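Long-range contacts in GTP-binding protein (Sulfolobus solfataricus P2, PDB 2QTF), which hydrolyses GTP, is specific for that nucleotide, and associates with the 50S ribosomal subunit, perhaps acting in protein synthesis or ribosome biogenesis: residues A[6-10]-A[31-35]; A[48-54]-A[77-81]; A[60-66]-A[83-89]; A[255-261]-A[288-294]. The contacts are given in a common frame with arbitrary orientation. Residue numbers count along the deposited sequence, not the author numbering.

Interaction 1 of 4, residues A[6-10]-A[31-35]; sequences LFVSK and YKLPK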
loop_
_atom_site.group_PDB
_atom_site.type_symbol
_atom_site.label_atom_id
_atom_site.label_comp_id
_atom_site.label_asym_id
_atom_site.label_seq_id
_atom_site.Cartn_x
_atom_site.Cartn_y
_atom_site.Cartn_z
ATOM N N LEU A 6 6.212 0.676 16.587
ATOM C CA LEU A 6 6.888 0.068 15.397
ATOM C C LEU A 6 8.367 -0.222 15.738
ATOM O O LEU A 6 9.075 0.677 16.161
ATOM C CB LEU A 6 6.767 1.019 14.192
ATOM C CG LEU A 6 7.560 0.678 12.915
ATOM C CD1 LEU A 6 7.029 -0.639 12.323
ATOM C CD2 LEU A 6 7.475 1.928 11.921
ATOM N N PHE A 7 8.816 -1.456 15.546
ATOM C CA PHE A 7 10.234 -1.778 15.516
ATOM C C PHE A 7 10.719 -1.959 14.120
ATOM O O PHE A 7 10.184 -2.826 13.368
ATOM C CB PHE A 7 10.480 -3.099 16.288
ATOM C CG PHE A 7 10.236 -2.954 17.743
ATOM C CD1 PHE A 7 11.315 -2.894 18.626
ATOM C CD2 PHE A 7 8.937 -2.742 18.236
ATOM C CE1 PHE A 7 11.078 -2.738 19.986
ATOM C CE2 PHE A 7 8.694 -2.546 19.597
ATOM C CZ PHE A 7 9.802 -2.550 20.481
ATOM N N VAL A 8 11.753 -1.202 13.749
ATOM C CA VAL A 8 12.218 -1.163 12.350
ATOM C C VAL A 8 13.685 -0.670 12.286
ATOM O O VAL A 8 14.046 0.208 13.069
ATOM C CB VAL A 8 11.267 -0.205 11.476
ATOM C CG1 VAL A 8 11.289 1.225 11.978
ATOM C CG2 VAL A 8 11.588 -0.225 9.986
ATOM N N SER A 9 14.477 -1.159 11.343
ATOM C CA SER A 9 15.872 -0.645 11.159
ATOM C C SER A 9 15.818 0.786 10.580
ATOM O O SER A 9 14.791 1.201 9.945
ATOM C CB SER A 9 16.564 -1.541 10.149
ATOM O OG SER A 9 16.005 -1.268 8.842
ATOM N N LYS A 10 16.903 1.579 10.704
ATOM C CA LYS A 10 16.828 2.931 10.188
ATOM C C LYS A 10 16.735 2.916 8.690
ATOM O O LYS A 10 16.165 3.828 8.117
ATOM C CB LYS A 10 17.986 3.832 10.711
ATOM C CG LYS A 10 17.637 4.420 12.104
ATOM C CD LYS A 10 16.979 5.800 11.916
ATOM C CE LYS A 10 16.208 6.263 13.097
ATOM N NZ LYS A 10 15.450 7.481 12.756
ATOM N N TYR A 31 11.172 2.121 17.424
ATOM C CA TYR A 31 12.405 1.661 18.052
ATOM C C TYR A 31 13.168 0.995 16.983
ATOM O O TYR A 31 12.518 0.453 16.066
ATOM C CB TYR A 31 12.058 0.649 19.117
ATOM C CG TYR A 31 11.160 1.165 20.190
ATOM C CD1 TYR A 31 11.674 1.854 21.307
ATOM C CD2 TYR A 31 9.781 0.913 20.156
ATOM C CE1 TYR A 31 10.800 2.340 22.322
ATOM C CE2 TYR A 31 8.930 1.359 21.144
ATOM C CZ TYR A 31 9.474 2.091 22.242
ATOM O OH TYR A 31 8.639 2.493 23.262
ATOM N N LYS A 32 14.519 0.989 17.056
ATOM C CA LYS A 32 15.296 0.161 16.155
ATOM C C LYS A 32 15.015 -1.346 16.391
ATOM O O LYS A 32 14.505 -1.687 17.415
ATOM C CB LYS A 32 16.833 0.478 16.342
ATOM C CG LYS A 32 17.151 1.863 15.829
ATOM C CD LYS A 32 18.648 2.161 15.912
ATOM C CE LYS A 32 18.918 3.611 15.561
ATOM N NZ LYS A 32 19.991 3.597 14.479
ATOM N N LEU A 33 15.378 -2.252 15.469
ATOM C CA LEU A 33 15.326 -3.664 15.794
ATOM C C LEU A 33 16.311 -3.996 16.913
ATOM O O LEU A 33 17.351 -3.309 17.082
ATOM C CB LEU A 33 15.607 -4.579 14.581
ATOM C CG LEU A 33 14.704 -4.403 13.327
ATOM C CD1 LEU A 33 15.287 -5.233 12.179
ATOM C CD2 LEU A 33 13.285 -4.838 13.703
ATOM N N PRO A 34 15.998 -5.016 17.713
ATOM C CA PRO A 34 16.945 -5.251 18.794
ATOM C C PRO A 34 18.283 -5.715 18.242
ATOM O O PRO A 34 18.300 -6.503 17.305
ATOM C CB PRO A 34 16.282 -6.374 19.618
ATOM C CG PRO A 34 15.297 -7.004 18.698
ATOM C CD PRO A 34 14.833 -5.898 17.778
ATOM N N LYS A 35 19.387 -5.225 18.820
ATOM C CA LYS A 35 20.747 -5.705 18.439
ATOM C C LYS A 35 20.835 -7.238 18.566
ATOM O O LYS A 35 21.128 -7.974 17.594
ATOM C CB LYS A 35 21.850 -5.060 19.307
ATOM C CG LYS A 35 22.270 -3.618 18.904
ATOM C CD LYS A 35 21.947 -2.609 20.028
ATOM C CE LYS A 35 22.058 -1.166 19.546
ATOM N NZ LYS A 35 22.597 -0.313 20.695
#
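Residues 6-10 and 31-35 meet at the C-terminal ends of two neighbouring parallel strands, 2-7 and 25-31, in the four-stranded parallel sheet of the N-terminal domain of HflX; helix 13-22 connects them in a beta-alpha-beta crossover. The backbone pairing is that of parallel strands, with both hydrogen bonds made by Tyr31: its N donates to Leu6 O (2.8 Å) and its O accepts from Val8 N (2.9 Å), so that Tyr31 straddles Phe7, CA to CA 4.8 Å. Two CA-H...O contacts supplement them, Phe7 CA to Tyr31 O at 3.2 Å and Lys32 CA to Val8 O at 3.3 Å, the second carrying the pairing one residue past the strand ends. Phe7 and Tyr31 project from the same face of the sheet, and their rings form an offset stack, centroids 4.8 Å apart and planes at 26°; Tyr31 CB lies over the Phe7 ring in a CH-pi contact. Helix 45-52 packs on the same side, where Phe7 touches Ile51 and Tyr31 OH is hydrogen-bonded to Lys47, while Leu6 and Val8 turn to the other side and meet helix 13-22. Beyond the sheet, the Leu33 side chain bends back to the first strand: its CD2 makes apolar contact with Phe7 CB at 4.2 Å and van der Waals contact with the backbone carbonyl Phe7 O at 3.7 Å.

Interaction 2 of 4, residues A[48-54]-A[77-81]; sequences LQQIKND and ELKGK. With ACT (acetate ion), chain I.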
loop_
_atom_site.group_PDB
_atom_site.type_symbol
_atom_site.label_atom_id
_atom_site.label_comp_id
_atom_site.label_asym_id
_atom_site.label_seq_id
_atom_site.Cartn_x
_atom_site.Cartn_y
_atom_site.Cartn_z
ATOM N N LEU A 48 8.237 -5.266 25.995
ATOM C CA LEU A 48 6.987 -6.015 25.767
ATOM C C LEU A 48 5.972 -5.773 26.897
ATOM O O LEU A 48 4.758 -5.662 26.666
ATOM C CB LEU A 48 7.324 -7.503 25.640
ATOM C CG LEU A 48 6.168 -8.463 25.217
ATOM C CD1 LEU A 48 5.553 -7.782 23.882
ATOM C CD2 LEU A 48 6.835 -9.778 24.848
ATOM N N GLN A 49 6.472 -5.695 28.136
ATOM C CA GLN A 49 5.587 -5.445 29.302
ATOM C C GLN A 49 5.050 -4.056 29.236
ATOM O O GLN A 49 3.869 -3.820 29.551
ATOM C CB GLN A 49 6.258 -5.649 30.706
ATOM C CG GLN A 49 6.810 -7.059 30.908
ATOM C CD GLN A 49 5.831 -8.136 30.606
ATOM O OE1 GLN A 49 4.701 -8.115 31.085
ATOM N NE2 GLN A 49 6.227 -9.099 29.776
ATOM N N GLN A 50 5.839 -3.121 28.799
ATOM C CA GLN A 50 5.324 -1.774 28.706
ATOM C C GLN A 50 4.190 -1.700 27.695
ATOM O O GLN A 50 3.130 -1.085 27.920
ATOM C CB GLN A 50 6.415 -0.799 28.172
ATOM C CG GLN A 50 7.270 -0.213 29.197
ATOM C CD GLN A 50 8.573 0.284 28.640
ATOM O OE1 GLN A 50 8.596 0.905 27.594
ATOM N NE2 GLN A 50 9.689 -0.027 29.338
ATOM N N ILE A 51 4.447 -2.253 26.525
ATOM C CA ILE A 51 3.382 -2.280 25.424
ATOM C C ILE A 51 2.187 -3.070 25.818
ATOM O O ILE A 51 1.053 -2.580 25.626
ATOM C CB ILE A 51 3.996 -2.874 24.162
ATOM C CG1 ILE A 51 5.072 -1.878 23.677
ATOM C CG2 ILE A 51 2.871 -3.256 23.052
ATOM C CD1 ILE A 51 6.129 -2.529 22.738
ATOM N N LYS A 52 2.366 -4.220 26.473
ATOM C CA LYS A 52 1.207 -4.989 26.985
ATOM C C LYS A 52 0.290 -4.095 27.820
ATOM O O LYS A 52 -0.941 -4.161 27.687
ATOM C CB LYS A 52 1.693 -6.150 27.891
ATOM C CG LYS A 52 0.595 -6.916 28.634
ATOM C CD LYS A 52 1.207 -7.673 29.880
ATOM C CE LYS A 52 2.106 -8.855 29.503
ATOM N NZ LYS A 52 2.583 -9.730 30.734
ATOM N N ASN A 53 0.865 -3.239 28.661
ATOM C CA ASN A 53 0.073 -2.499 29.681
ATOM C C ASN A 53 -0.292 -1.082 29.289
ATOM O O ASN A 53 -0.833 -0.343 30.081
ATOM C CB ASN A 53 0.847 -2.464 31.050
ATOM C CG ASN A 53 0.860 -3.827 31.733
ATOM O OD1 ASN A 53 -0.118 -4.519 31.644
ATOM N ND2 ASN A 53 2.011 -4.262 32.255
ATOM N N ASP A 54 0.081 -0.665 28.099
ATOM C CA ASP A 54 -0.096 0.683 27.699
ATOM C C ASP A 54 -1.401 0.817 26.876
ATOM O O ASP A 54 -1.496 0.406 25.715
ATOM C CB ASP A 54 1.122 1.199 26.936
ATOM C CG ASP A 54 0.998 2.705 26.587
ATOM O OD1 ASP A 54 -0.105 3.312 26.673
ATOM O OD2 ASP A 54 2.015 3.261 26.236
ATOM N N GLU A 77 1.836 -12.879 25.736
ATOM C CA GLU A 77 2.072 -11.774 26.610
ATOM C C GLU A 77 1.105 -10.639 26.357
ATOM O O GLU A 77 0.711 -9.951 27.295
ATOM C CB GLU A 77 3.458 -11.212 26.329
ATOM C CG GLU A 77 4.554 -12.132 26.691
ATOM C CD GLU A 77 4.379 -12.705 28.127
ATOM O OE1 GLU A 77 4.226 -11.899 29.107
ATOM O OE2 GLU A 77 4.296 -13.971 28.213
ATOM N N LEU A 78 0.714 -10.442 25.081
ATOM C CA LEU A 78 -0.020 -9.237 24.681
ATOM C C LEU A 78 -1.437 -9.393 25.065
ATOM O O LEU A 78 -2.163 -8.400 25.042
ATOM C CB LEU A 78 0.113 -8.941 23.178
ATOM C CG LEU A 78 1.479 -8.330 22.861
ATOM C CD1 LEU A 78 1.566 -7.926 21.381
ATOM C CD2 LEU A 78 1.809 -7.155 23.744
ATOM N N LYS A 79 -1.828 -10.626 25.392
ATOM C CA LYS A 79 -3.168 -10.925 25.955
ATOM C C LYS A 79 -4.266 -10.207 25.171
ATOM O O LYS A 79 -4.798 -9.235 25.654
ATOM C CB LYS A 79 -3.268 -10.428 27.389
ATOM C CG LYS A 79 -2.672 -11.400 28.405
ATOM C CD LYS A 79 -3.699 -11.731 29.542
ATOM C CE LYS A 79 -4.181 -10.457 30.264
ATOM N NZ LYS A 79 -5.651 -10.445 30.663
ATOM N N GLY A 80 -4.512 -10.581 23.936
ATOM C CA GLY A 80 -5.477 -9.779 23.241
ATOM C C GLY A 80 -4.925 -8.872 22.151
ATOM O O GLY A 80 -5.302 -9.104 20.971
ATOM N N LYS A 81 -4.036 -7.906 22.510
ATOM C CA LYS A 81 -3.440 -6.964 21.564
ATOM C C LYS A 81 -2.670 -7.695 20.428
ATOM O O LYS A 81 -1.918 -8.694 20.632
ATOM C CB LYS A 81 -2.408 -5.967 22.233
ATOM C CG LYS A 81 -2.950 -4.986 23.252
ATOM C CD LYS A 81 -1.890 -3.966 23.678
ATOM C CE LYS A 81 -2.450 -3.215 24.775
ATOM N NZ LYS A 81 -1.637 -2.020 25.170
HETATM C C ACT I . 12.477 1.500 28.482
HETATM O O ACT I . 13.617 1.582 28.567
HETATM O OXT ACT I . 11.828 0.225 28.416
HETATM C CH3 ACT I . 12.163 2.921 28.475
HETATM O O HOH W 1 -2.676 -6.231 26.653
HETATM O O HOH W 2 -3.336 -2.033 27.600
#
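Leu78 pushes its side chain against one flank of helix 45-52, its CD2 lying 3.8 Å from Leu48 CD1, 4.1 Å from Ile51 CG2 and 3.9 Å from Lys52 CA. Beside this apolar patch Lys52 and Glu77 form a salt bridge, NZ to OE1 3.2 Å, and the same Lys52 NZ also donates to Gln49 OE1 at 2.7 Å, one turn back in its own helix. Helices 45-52 and 68-78 flank the same face of the parallel alpha/beta sheet in the N-terminal domain, where Leu48, Ile51 and Leu78 all rest on Leu60 of strand 59-62. After helix 68-78 the chain turns towards strand 82-84 through Lys79, the first residue to leave helical angles, with positive phi, and Gly80, at whose backbone angles a CB would collide with the preceding carbonyl. Lys81 then stretches an extended side chain back to the other segment: its NZ donates to Ile51 O (2.8 Å), weakly to Lys52 O (3.4 Å), and also to Ile57 O in the loop beyond. One water donates to both Lys52 O (2.9 Å) and Leu78 O (2.8 Å), linking the two segments; a second donates to Lys52 O and accepts from Lys81 NZ.

Interaction 3 of 4, residues A[60-66]-A[83-89]; sequences LIIFEQL and VLDKILL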
loop_
_atom_site.group_PDB
_atom_site.type_symbol
_atom_site.label_atom_id
_atom_site.label_comp_id
_atom_site.label_asym_id
_atom_site.label_seq_id
_atom_site.Cartn_x
_atom_site.Cartn_y
_atom_site.Cartn_z
ATOM N N LEU A 60 1.348 -4.048 18.282
ATOM C CA LEU A 60 2.819 -4.107 18.109
ATOM C C LEU A 60 3.145 -4.470 16.655
ATOM O O LEU A 60 2.604 -5.405 16.148
ATOM C CB LEU A 60 3.384 -5.191 19.023
ATOM C CG LEU A 60 4.857 -5.532 18.895
ATOM C CD1 LEU A 60 5.727 -4.278 19.038
ATOM C CD2 LEU A 60 5.214 -6.670 19.957
ATOM N N ILE A 61 3.987 -3.681 15.987
ATOM C CA ILE A 61 4.355 -4.014 14.632
ATOM C C ILE A 61 5.873 -4.157 14.542
ATOM O O ILE A 61 6.592 -3.243 14.934
ATOM C CB ILE A 61 3.831 -2.921 13.598
ATOM C CG1 ILE A 61 2.286 -2.829 13.712
ATOM C CG2 ILE A 61 4.250 -3.309 12.131
ATOM C CD1 ILE A 61 1.704 -1.632 12.914
ATOM N N ILE A 62 6.324 -5.305 14.052
ATOM C CA ILE A 62 7.760 -5.565 13.916
ATOM C C ILE A 62 8.075 -5.680 12.434
ATOM O O ILE A 62 7.542 -6.524 11.729
ATOM C CB ILE A 62 8.151 -6.793 14.744
ATOM C CG1 ILE A 62 7.937 -6.491 16.295
ATOM C CG2 ILE A 62 9.614 -7.137 14.442
ATOM C CD1 ILE A 62 7.863 -7.773 17.110
ATOM N N PHE A 63 8.886 -4.767 11.922
ATOM C CA PHE A 63 9.161 -4.814 10.518
ATOM C C PHE A 63 10.260 -5.813 10.194
ATOM O O PHE A 63 11.316 -5.395 9.798
ATOM C CB PHE A 63 9.447 -3.398 9.974
ATOM C CG PHE A 63 9.189 -3.270 8.489
ATOM C CD1 PHE A 63 7.885 -3.306 7.965
ATOM C CD2 PHE A 63 10.270 -3.187 7.594
ATOM C CE1 PHE A 63 7.692 -3.197 6.550
ATOM C CE2 PHE A 63 10.093 -3.052 6.207
ATOM C CZ PHE A 63 8.819 -3.052 5.678
ATOM N N GLU A 64 9.973 -7.109 10.314
ATOM C CA GLU A 64 10.891 -8.210 10.039
ATOM C C GLU A 64 9.972 -9.388 9.851
ATOM O O GLU A 64 8.790 -9.305 10.199
ATOM C CB GLU A 64 11.735 -8.519 11.302
ATOM C CG GLU A 64 13.256 -8.399 11.127
ATOM C CD GLU A 64 13.842 -9.164 9.934
ATOM O OE1 GLU A 64 14.993 -8.814 9.557
ATOM O OE2 GLU A 64 13.185 -10.087 9.363
ATOM N N GLN A 65 10.490 -10.534 9.455
ATOM C CA GLN A 65 9.696 -11.695 9.497
ATOM C C GLN A 65 9.957 -12.439 10.802
ATOM O O GLN A 65 11.118 -12.884 11.024
ATOM C CB GLN A 65 9.957 -12.543 8.238
ATOM C CG GLN A 65 9.098 -13.784 8.139
ATOM C CD GLN A 65 9.327 -14.566 6.824
ATOM O OE1 GLN A 65 9.779 -13.989 5.813
ATOM N NE2 GLN A 65 9.027 -15.897 6.848
ATOM N N LEU A 66 8.924 -12.653 11.622
ATOM C CA LEU A 66 9.052 -13.341 12.965
ATOM C C LEU A 66 8.990 -14.823 12.775
ATOM O O LEU A 66 8.231 -15.312 11.950
ATOM C CB LEU A 66 7.941 -12.954 14.020
ATOM C CG LEU A 66 7.969 -11.556 14.541
ATOM C CD1 LEU A 66 6.778 -11.229 15.480
ATOM C CD2 LEU A 66 9.394 -11.217 15.184
ATOM N N VAL A 83 -0.160 -8.486 17.289
ATOM C CA VAL A 83 1.207 -8.233 16.786
ATOM C C VAL A 83 1.190 -8.535 15.251
ATOM O O VAL A 83 0.613 -9.567 14.825
ATOM C CB VAL A 83 2.329 -9.058 17.570
ATOM C CG1 VAL A 83 2.042 -10.610 17.583
ATOM C CG2 VAL A 83 3.650 -8.932 16.873
ATOM N N LEU A 84 1.795 -7.658 14.463
ATOM C CA LEU A 84 1.908 -7.871 13.010
ATOM C C LEU A 84 3.399 -7.919 12.797
ATOM O O LEU A 84 4.081 -6.999 13.214
ATOM C CB LEU A 84 1.370 -6.644 12.258
ATOM C CG LEU A 84 -0.156 -6.412 12.496
ATOM C CD1 LEU A 84 -0.597 -5.041 11.743
ATOM C CD2 LEU A 84 -0.946 -7.669 12.034
ATOM N N ASP A 85 3.883 -8.912 12.036
ATOM C CA ASP A 85 5.233 -8.794 11.501
ATOM C C ASP A 85 5.121 -8.224 10.057
ATOM O O ASP A 85 4.049 -7.730 9.627
ATOM C CB ASP A 85 6.008 -10.135 11.594
ATOM C CG ASP A 85 5.572 -11.176 10.557
ATOM O OD1 ASP A 85 4.476 -10.981 9.942
ATOM O OD2 ASP A 85 6.299 -12.196 10.416
ATOM N N LYS A 86 6.209 -8.301 9.285
ATOM C CA LYS A 86 6.179 -7.597 7.996
ATOM C C LYS A 86 5.189 -8.238 7.011
ATOM O O LYS A 86 4.516 -7.515 6.267
ATOM C CB LYS A 86 7.552 -7.690 7.292
ATOM C CG LYS A 86 7.513 -7.006 5.904
ATOM C CD LYS A 86 8.985 -7.029 5.349
ATOM C CE LYS A 86 9.001 -6.551 3.899
ATOM N NZ LYS A 86 10.202 -7.123 3.056
ATOM N N ILE A 87 5.090 -9.545 7.065
ATOM C CA ILE A 87 4.120 -10.298 6.244
ATOM C C ILE A 87 2.681 -9.955 6.629
ATOM O O ILE A 87 1.912 -9.654 5.776
ATOM C CB ILE A 87 4.405 -11.821 6.228
ATOM C CG1 ILE A 87 5.778 -12.008 5.535
ATOM C CG2 ILE A 87 3.248 -12.634 5.652
ATOM C CD1 ILE A 87 5.977 -13.209 4.901
ATOM N N LEU A 88 2.341 -10.080 7.889
ATOM C CA LEU A 88 0.974 -9.802 8.329
ATOM C C LEU A 88 0.632 -8.307 8.126
ATOM O O LEU A 88 -0.523 -7.983 7.810
ATOM C CB LEU A 88 0.816 -10.226 9.806
ATOM C CG LEU A 88 0.816 -11.759 10.094
ATOM C CD1 LEU A 88 0.481 -11.972 11.611
ATOM C CD2 LEU A 88 -0.144 -12.488 9.171
ATOM N N LEU A 89 1.596 -7.407 8.251
ATOM C CA LEU A 89 1.336 -5.994 7.996
ATOM C C LEU A 89 0.943 -5.784 6.539
ATOM O O LEU A 89 0.010 -5.018 6.194
ATOM C CB LEU A 89 2.576 -5.101 8.390
ATOM C CG LEU A 89 2.527 -3.600 7.926
ATOM C CD1 LEU A 89 1.487 -2.866 8.715
ATOM C CD2 LEU A 89 3.895 -2.785 7.995
#
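This contact closes the beta-alpha-beta unit of strand 59-62, helix 68-78 and strand 82-84, at one edge of the parallel sheet in the N-terminal domain. Leu84 provides the strand pairing: its N donates to Leu60 O and its O accepts from Ile62 N, both at 2.9 Å. Leu60 and Val83 share the sheet face covered by helix 68-78, Leu60 CD2 and Val83 CG2 4.1 Å apart; on the other face Ile61 packs against Leu84 and Leu89. Past the strands, Phe63 forms the centre of an inverse gamma turn, and a further backbone hydrogen bond runs from Lys86 N, in the first turn of helix 86-97, to Glu64 O (2.9 Å). The Lys86 side chain runs over one face of the Phe63 ring, with CD 4.2 Å from its centroid in a CH-pi contact, while its NZ reaches Gly239 O of the GTPase domain. Leu89 CD2 lies at the edge of the same ring. Asp85, the N-cap of helix 86-97, divides its carboxylate between the two segments. Asp85 OD1 accepts from Leu88 N at 3.1 Å in the capping bond; OD2, which is also hydrogen-bonded to Tyr114 OH, accepts a hydrogen bond from Leu66 N at 2.9 Å.

Interaction 4 of 4, residues A[255-261]-A[288-294]; sequences AKYSDAL and IGVSGKP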
loop_
_atom_site.group_PDB
_atom_site.type_symbol
_atom_site.label_atom_id
_atom_site.label_comp_id
_atom_site.label_asym_id
_atom_site.label_seq_id
_atom_site.Cartn_x
_atom_site.Cartn_y
_atom_site.Cartn_z
ATOM N N ALA A 255 -7.012 -2.465 -10.125
ATOM C CA ALA A 255 -6.883 -1.111 -10.678
ATOM C C ALA A 255 -7.502 -1.089 -12.083
ATOM O O ALA A 255 -7.871 -0.061 -12.587
ATOM C CB ALA A 255 -5.457 -0.741 -10.790
ATOM N N LYS A 256 -7.582 -2.243 -12.742
ATOM C CA LYS A 256 -8.177 -2.204 -14.073
ATOM C C LYS A 256 -9.706 -1.982 -14.048
ATOM O O LYS A 256 -10.347 -1.782 -15.087
ATOM C CB LYS A 256 -7.674 -3.430 -14.878
ATOM C CG LYS A 256 -8.255 -4.699 -14.428
ATOM C CD LYS A 256 -7.614 -5.832 -15.300
ATOM C CE LYS A 256 -6.506 -6.530 -14.589
ATOM N NZ LYS A 256 -6.476 -7.996 -14.968
ATOM N N TYR A 257 -10.321 -1.893 -12.885
ATOM C CA TYR A 257 -11.751 -1.594 -12.825
ATOM C C TYR A 257 -12.080 -0.072 -12.992
ATOM O O TYR A 257 -13.251 0.318 -13.193
ATOM C CB TYR A 257 -12.342 -1.933 -11.431
ATOM C CG TYR A 257 -12.317 -3.399 -11.011
ATOM C CD1 TYR A 257 -12.131 -4.402 -11.937
ATOM C CD2 TYR A 257 -12.456 -3.746 -9.660
ATOM C CE1 TYR A 257 -12.104 -5.756 -11.530
ATOM C CE2 TYR A 257 -12.443 -5.073 -9.225
ATOM C CZ TYR A 257 -12.271 -6.079 -10.153
ATOM O OH TYR A 257 -12.276 -7.413 -9.731
ATOM N N SER A 258 -11.066 0.763 -12.802
ATOM C CA SER A 258 -11.231 2.204 -12.800
ATOM C C SER A 258 -11.192 2.663 -14.280
ATOM O O SER A 258 -10.545 2.020 -15.126
ATOM C CB SER A 258 -10.136 2.851 -11.890
ATOM O OG SER A 258 -10.464 2.524 -10.520
ATOM N N ASP A 259 -11.879 3.755 -14.617
ATOM C CA ASP A 259 -11.938 4.288 -15.996
ATOM C C ASP A 259 -10.658 4.965 -16.384
ATOM O O ASP A 259 -10.240 5.033 -17.566
ATOM C CB ASP A 259 -13.113 5.321 -16.033
ATOM C CG ASP A 259 -14.383 4.641 -15.837
ATOM O OD1 ASP A 259 -14.567 3.611 -16.473
ATOM O OD2 ASP A 259 -15.175 5.004 -14.991
ATOM N N ALA A 260 -9.969 5.510 -15.385
ATOM C CA ALA A 260 -8.641 6.152 -15.612
ATOM C C ALA A 260 -7.800 6.057 -14.343
ATOM O O ALA A 260 -8.347 5.691 -13.325
ATOM C CB ALA A 260 -8.832 7.708 -15.964
ATOM N N LEU A 261 -6.527 6.461 -14.402
ATOM C CA LEU A 261 -5.666 6.379 -13.197
ATOM C C LEU A 261 -4.894 7.656 -13.087
ATOM O O LEU A 261 -4.548 8.337 -14.127
ATOM C CB LEU A 261 -4.611 5.250 -13.380
ATOM C CG LEU A 261 -5.109 3.817 -13.541
ATOM C CD1 LEU A 261 -3.915 2.838 -13.862
ATOM C CD2 LEU A 261 -5.996 3.346 -12.405
ATOM N N ILE A 288 -0.120 -6.283 -15.204
ATOM C CA ILE A 288 -1.406 -6.631 -14.544
ATOM C C ILE A 288 -2.592 -6.422 -15.551
ATOM O O ILE A 288 -3.733 -6.751 -15.259
ATOM C CB ILE A 288 -1.677 -5.817 -13.255
ATOM C CG1 ILE A 288 -1.778 -4.319 -13.577
ATOM C CG2 ILE A 288 -0.636 -6.098 -12.187
ATOM C CD1 ILE A 288 -2.187 -3.454 -12.394
ATOM N N GLY A 289 -2.335 -5.850 -16.712
ATOM C CA GLY A 289 -3.377 -5.904 -17.740
ATOM C C GLY A 289 -4.076 -4.531 -17.841
ATOM O O GLY A 289 -5.164 -4.436 -18.465
ATOM N N VAL A 290 -3.454 -3.482 -17.273
ATOM C CA VAL A 290 -3.863 -2.069 -17.614
ATOM C C VAL A 290 -3.507 -1.671 -19.073
ATOM O O VAL A 290 -2.323 -1.541 -19.451
ATOM C CB VAL A 290 -3.311 -0.999 -16.629
ATOM C CG1 VAL A 290 -3.703 0.465 -17.143
ATOM C CG2 VAL A 290 -3.863 -1.325 -15.201
ATOM N N SER A 291 -4.545 -1.399 -19.833
ATOM C CA SER A 291 -4.405 -1.163 -21.263
ATOM C C SER A 291 -5.410 -0.079 -21.717
ATOM O O SER A 291 -6.603 -0.179 -21.372
ATOM C CB SER A 291 -4.709 -2.514 -21.983
ATOM O OG SER A 291 -4.643 -2.317 -23.393
ATOM N N GLY A 292 -4.968 0.914 -22.495
ATOM C CA GLY A 292 -5.972 1.841 -23.054
ATOM C C GLY A 292 -6.693 2.771 -22.046
ATOM O O GLY A 292 -7.707 3.435 -22.420
ATOM N N LYS A 293 -6.248 2.795 -20.767
ATOM C CA LYS A 293 -6.877 3.704 -19.739
ATOM C C LYS A 293 -6.117 5.021 -19.780
ATOM O O LYS A 293 -4.885 5.002 -19.683
ATOM C CB LYS A 293 -6.771 3.133 -18.327
ATOM C CG LYS A 293 -7.686 1.980 -18.170
ATOM C CD LYS A 293 -7.844 1.478 -16.736
ATOM C CE LYS A 293 -8.757 0.210 -16.746
ATOM N NZ LYS A 293 -10.159 0.454 -17.240
ATOM N N PRO A 294 -6.839 6.172 -19.815
ATOM C CA PRO A 294 -6.048 7.394 -19.673
ATOM C C PRO A 294 -5.302 7.466 -18.351
ATOM O O PRO A 294 -5.891 7.125 -17.302
ATOM C CB PRO A 294 -7.097 8.527 -19.738
ATOM C CG PRO A 294 -8.350 7.863 -20.388
ATOM C CD PRO A 294 -8.298 6.422 -19.968
#
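Two lysines with different rotamers dominate the meeting of residues 255-261 and 288-294. Lys293 starts from chi1 m, stays t through chi2 and chi3, and turns at its end with chi4 m; this brings its NZ to Ser258 O, a hydrogen bond of 2.7 Å, and 3.1 Å from Lys256 O, in the 3-10 segment that runs into residue 257. Lys256, with chi1 p, instead sends its chain along the backbone that leaves helix 271-288, where its NZ lies 3.0 Å from Ile288 O. Gly289 follows in a Schellman motif with positive phi, at angles where a CB would strike the preceding carbonyl. Deeper in the contact, Leu261 (m, t) places CD1 4.1 Å from CG1 of Val290 (chi1 t), and both side chains rest on Leu285 of that helix. Ala260 CB packs 4.2 Å from Pro294 CB, with Leu351 of helix 341-355 against both. Between the backbones, Leu261 N donates to Pro294 O at 3.0 Å and so begins the pairing of strands 260-266 and 295-300. These two parallel strands and helix 271-288 form a beta-alpha-beta unit, met here at the N-terminal ends of its two strands, within the P-loop GTPase fold of the G domain.

From the N terminus, interaction 1 closes the loop containing helix 13-22 and pairs strand 2-7 with the outermost strand 25-31. Interactions 2 and 3 follow it and cross each other, their segments alternating in the order 48-54, 60-66, 77-81, 83-89. Interaction 2 ties two helices together over the sheet, and interaction 3 joins strand 59-62 to the opposite edge strand, 82-84. The three touch along strand 59-62: Phe7 pairs through its backbone with Ile61 and Phe63 and sets its ring against Leu60, while Leu78 also packs on Val83. Interaction 4 comes last, closing a separate crossover in the GTPase domain, its centre 32 to 44 Å from those of the others.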